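Local atomic coordinates of amidohydrolase (Thermotoga maritima, PDB entry 3OOQ), a protein that probably acts as a metal-dependent hydrolase of the amidohydrolase family, perhaps with allantoinase-like activity. Residues G177-R180 and D181-K185; R238-E242 and F243-L247. All coordinates share one frame; numbering follows the deposited sequence.

Contact 1: residues G177-R180 and D181-K185; sequences GVIR and DYFTK
Two turns of the long helix 172-198 of this amidohydrolase-family protein are tied together where Thr184 reaches back to Arg180. The i to i+4 backbone bonds of an alpha-helix run through, from Asp181 N to Gly177 O (2.8 Å) as far as Thr184 N to Arg180 O. Arg180 O accepts twice, because Thr184 OG1 also donates to it at 2.8 Å. The amide and the hydroxyl arrive from opposite faces of the carbonyl plane, the hydroxyl well above it, 37° out and not on a lone pair. Thr184 turns OG1 beside its own backbone N (chi1 -62°), which aims the hydroxyl down the helix and satisfies it inside a buried stretch. A valine here would probably leave Arg180 O with the amide bond but without its second donor. On the flank facing helix 230-243, Ile179 and Phe183 lie side by side, and Ile179 CG2 meets the ring edge in its plane, 4.0 Å from Phe183 CD2. Tyr182 CD2 sits over the centre of one face of that ring, 3.7 Å above the plane, while Tyr182 OH bonds to Lys209 O. The extended chain of Arg180 leads away from the helix to salt bridges with Glu242 and with Asp95 of the second subunit. Leu208 of that subunit packs on Arg180, Asp181 and Thr184, so this side of the helix belongs to a subunit interface. One turn along, Lys185 NZ forms a salt bridge with Asp181 OD2 at 3.0 Å, in which OD2 offers its syn lone pair. The same Asp181 OD2 accepts from a water 3.0 Å away, which also donates to Val178 O at 2.8 Å.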
# COMPACT_ATOMS: atom_id res chain seq x y z
N GLY F 177 15.99 12.05 -22.84
CA GLY F 177 16.47 10.71 -23.11
C GLY F 177 15.41 9.79 -23.71
O GLY F 177 15.69 9.03 -24.65
N VAL F 178 14.19 9.86 -23.18
CA VAL F 178 13.08 9.03 -23.66
C VAL F 178 12.75 9.34 -25.13
O VAL F 178 12.56 8.44 -25.95
CB VAL F 178 11.82 9.20 -22.76
CG1 VAL F 178 10.57 8.63 -23.42
CG2 VAL F 178 12.05 8.52 -21.40
N ILE F 179 12.69 10.63 -25.47
CA ILE F 179 12.40 11.04 -26.83
C ILE F 179 13.57 10.66 -27.78
O ILE F 179 13.34 10.11 -28.86
CB ILE F 179 12.06 12.54 -26.88
CG1 ILE F 179 10.75 12.78 -26.09
CG2 ILE F 179 11.93 13.05 -28.35
CD1 ILE F 179 10.50 14.22 -25.68
N ARG F 180 14.80 10.92 -27.35
CA ARG F 180 15.96 10.51 -28.15
C ARG F 180 15.98 9.02 -28.41
O ARG F 180 16.32 8.56 -29.52
CB ARG F 180 17.25 10.85 -27.42
CG ARG F 180 17.86 12.12 -27.82
CD ARG F 180 19.40 12.11 -27.62
NE ARG F 180 19.78 13.46 -27.94
CZ ARG F 180 19.61 14.48 -27.11
NH1 ARG F 180 19.93 15.71 -27.49
NH2 ARG F 180 19.13 14.26 -25.88
N ASP F 181 15.68 8.25 -27.37
CA ASP F 181 15.68 6.81 -27.47
C ASP F 181 14.63 6.41 -28.52
O ASP F 181 14.91 5.57 -29.37
CB ASP F 181 15.41 6.19 -26.10
CG ASP F 181 15.36 4.70 -26.14
OD1 ASP F 181 16.43 4.08 -26.17
OD2 ASP F 181 14.24 4.14 -26.14
N TYR F 182 13.45 7.02 -28.44
CA TYR F 182 12.36 6.71 -29.35
C TYR F 182 12.79 6.88 -30.80
O TYR F 182 12.66 5.96 -31.63
CB TYR F 182 11.13 7.58 -29.06
CG TYR F 182 10.03 7.48 -30.12
CD1 TYR F 182 9.37 6.27 -30.36
CD2 TYR F 182 9.68 8.59 -30.89
CE1 TYR F 182 8.40 6.16 -31.31
CE2 TYR F 182 8.66 8.50 -31.86
CZ TYR F 182 8.04 7.27 -32.07
OH TYR F 182 7.06 7.13 -33.03
N PHE F 183 13.31 8.05 -31.13
CA PHE F 183 13.70 8.29 -32.52
C PHE F 183 14.91 7.44 -32.95
O PHE F 183 15.03 7.09 -34.13
CB PHE F 183 13.88 9.79 -32.80
CG PHE F 183 12.56 10.52 -32.94
CD1 PHE F 183 11.74 10.28 -34.05
CD2 PHE F 183 12.11 11.40 -31.96
CE1 PHE F 183 10.50 10.92 -34.19
CE2 PHE F 183 10.89 12.05 -32.09
CZ PHE F 183 10.08 11.82 -33.21
N THR F 184 15.80 7.10 -32.02
CA THR F 184 16.91 6.20 -32.35
C THR F 184 16.33 4.86 -32.85
O THR F 184 16.78 4.29 -33.85
CB THR F 184 17.86 5.98 -31.13
OG1 THR F 184 18.43 7.22 -30.74
CG2 THR F 184 18.97 5.02 -31.44
N LYS F 185 15.30 4.38 -32.16
CA LYS F 185 14.62 3.15 -32.59
C LYS F 185 13.88 3.29 -33.91
O LYS F 185 13.87 2.35 -34.70
CB LYS F 185 13.67 2.66 -31.50
CG LYS F 185 14.42 2.13 -30.31
CD LYS F 185 13.70 2.50 -29.04
CE LYS F 185 13.10 1.30 -28.36
NZ LYS F 185 13.21 1.41 -26.84
O HOH W 1 11.83 5.77 -25.46

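Contact 2: residues R238-E242 and F243-L247; sequences RIAEE and FGFNL
Ala240 O is gripped at the C-terminal end of helix 230-243 by Phe245 N at 2.9 Å and, weakly, by a water that also donates to Phe245 O. With the weak bond from Gly244 N to Glu241 O, this makes a Schellman motif, in which Gly244 is the C-prime residue and its positive phi (64°) turns the chain out of the helix. Beyond the turn the Phe245 ring folds back against the last turn of the helix: its CG takes the crowded position between backbone N and carbonyl carbon (chi1 57°), bringing one face against Ala240 CA in a CH-pi contact, 3.6 Å from the ring centroid. Ala240 CB touches Phe245 CE1 and, at 3.7 Å, Leu247 CD2. Ile239 CG2 touches both rings, 3.9 Å from Phe243 CD2 and 3.9 Å from Phe245 CZ. The helix end is thus closed by the Schellman bonds and by apolar contacts of Ile239 and Ala240 with Phe245. Glu242 runs extended over a face of Phe243, with CG in CH-pi contact and the carboxylate stacked 11° from the ring plane. Its OE1 pairs with Arg180 NE, which probably offsets the cost of laying a carboxylate over an aromatic face.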
# COMPACT_ATOMS: atom_id res chain seq x y z
N ARG F 238 16.80 21.28 -30.24
CA ARG F 238 18.02 20.47 -30.37
C ARG F 238 17.69 19.08 -30.86
O ARG F 238 18.36 18.54 -31.73
CB ARG F 238 18.81 20.37 -29.07
CG ARG F 238 19.73 21.52 -28.82
CD ARG F 238 20.80 21.18 -27.75
NE ARG F 238 20.28 20.59 -26.51
CZ ARG F 238 19.63 21.24 -25.56
NH1 ARG F 238 19.36 22.55 -25.67
NH2 ARG F 238 19.23 20.58 -24.47
N ILE F 239 16.64 18.50 -30.29
CA ILE F 239 16.23 17.16 -30.70
C ILE F 239 15.70 17.14 -32.14
O ILE F 239 16.03 16.24 -32.91
CB ILE F 239 15.24 16.54 -29.70
CG1 ILE F 239 16.01 16.20 -28.40
CG2 ILE F 239 14.57 15.30 -30.30
CD1 ILE F 239 15.15 15.98 -27.19
N ALA F 240 14.86 18.11 -32.47
CA ALA F 240 14.32 18.22 -33.83
C ALA F 240 15.45 18.29 -34.85
O ALA F 240 15.41 17.61 -35.88
CB ALA F 240 13.41 19.43 -33.95
N GLU F 241 16.48 19.07 -34.54
CA GLU F 241 17.61 19.22 -35.45
C GLU F 241 18.49 17.96 -35.46
O GLU F 241 19.01 17.57 -36.50
CB GLU F 241 18.44 20.45 -35.08
CG GLU F 241 17.73 21.78 -35.42
CD GLU F 241 18.40 22.98 -34.78
OE1 GLU F 241 19.34 22.81 -33.97
OE2 GLU F 241 17.96 24.12 -35.04
N GLU F 242 18.64 17.32 -34.31
CA GLU F 242 19.43 16.12 -34.23
C GLU F 242 18.89 15.06 -35.21
O GLU F 242 19.66 14.39 -35.89
CB GLU F 242 19.47 15.58 -32.80
CG GLU F 242 20.11 14.18 -32.65
CD GLU F 242 20.34 13.79 -31.19
OE1 GLU F 242 20.21 14.67 -30.31
OE2 GLU F 242 20.67 12.61 -30.94
N PHE F 243 17.57 14.96 -35.30
CA PHE F 243 16.94 13.92 -36.07
C PHE F 243 16.38 14.41 -37.39
O PHE F 243 15.87 13.61 -38.16
CB PHE F 243 15.86 13.22 -35.23
CG PHE F 243 16.41 12.40 -34.09
CD1 PHE F 243 16.95 11.14 -34.33
CD2 PHE F 243 16.42 12.91 -32.79
CE1 PHE F 243 17.48 10.39 -33.29
CE2 PHE F 243 16.95 12.15 -31.73
CZ PHE F 243 17.48 10.90 -31.99
N GLY F 244 16.49 15.71 -37.65
CA GLY F 244 16.02 16.33 -38.88
C GLY F 244 14.51 16.27 -39.10
O GLY F 244 14.06 15.89 -40.17
N PHE F 245 13.73 16.63 -38.09
CA PHE F 245 12.28 16.75 -38.30
C PHE F 245 11.74 18.18 -38.13
O PHE F 245 12.41 19.04 -37.55
CB PHE F 245 11.48 15.70 -37.51
CG PHE F 245 11.70 15.72 -36.00
CD1 PHE F 245 11.03 16.63 -35.19
CD2 PHE F 245 12.52 14.77 -35.39
CE1 PHE F 245 11.18 16.60 -33.81
CE2 PHE F 245 12.67 14.74 -34.00
CZ PHE F 245 12.01 15.66 -33.22
N ASN F 246 10.54 18.42 -38.66
CA ASN F 246 9.86 19.70 -38.49
C ASN F 246 9.18 19.80 -37.15
O ASN F 246 8.64 18.82 -36.65
CB ASN F 246 8.80 19.90 -39.58
CG ASN F 246 9.42 20.01 -40.96
OD1 ASN F 246 10.47 20.59 -41.10
ND2 ASN F 246 8.79 19.43 -41.97
N LEU F 247 9.18 21.00 -36.58
CA LEU F 247 8.54 21.21 -35.29
C LEU F 247 7.70 22.46 -35.22
O LEU F 247 7.93 23.43 -35.95
CB LEU F 247 9.55 21.20 -34.13
CG LEU F 247 10.33 22.46 -33.72
CD1 LEU F 247 10.70 22.46 -32.27
CD2 LEU F 247 11.59 22.59 -34.55
O HOH W 2 14.76 20.27 -37.78

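In the fold
Contact 1, in the N-terminal half of helix 172-198, comes before contact 2, which closes helix 230-243 and leads into strand 247-249. Their centres lie about 12 Å apart, on the same side of the chain's centre, and both belong to the amidohydrolase part of the chain, a family related to the TIM barrels. They meet directly: Arg180 NE and Glu242 OE1 form a 2.7 Å salt bridge, and the rings of Phe183 and Phe245 meet with their planes at about 30°. Helix 208-217, which lies between them in sequence, packs against Phe183, Phe243 and Phe245. Helices 172-198 and 230-243 thus share an apolar seam with a charged pair, beside a subunit interface where Asp95 of the second subunit binds both Arg180 and Arg238.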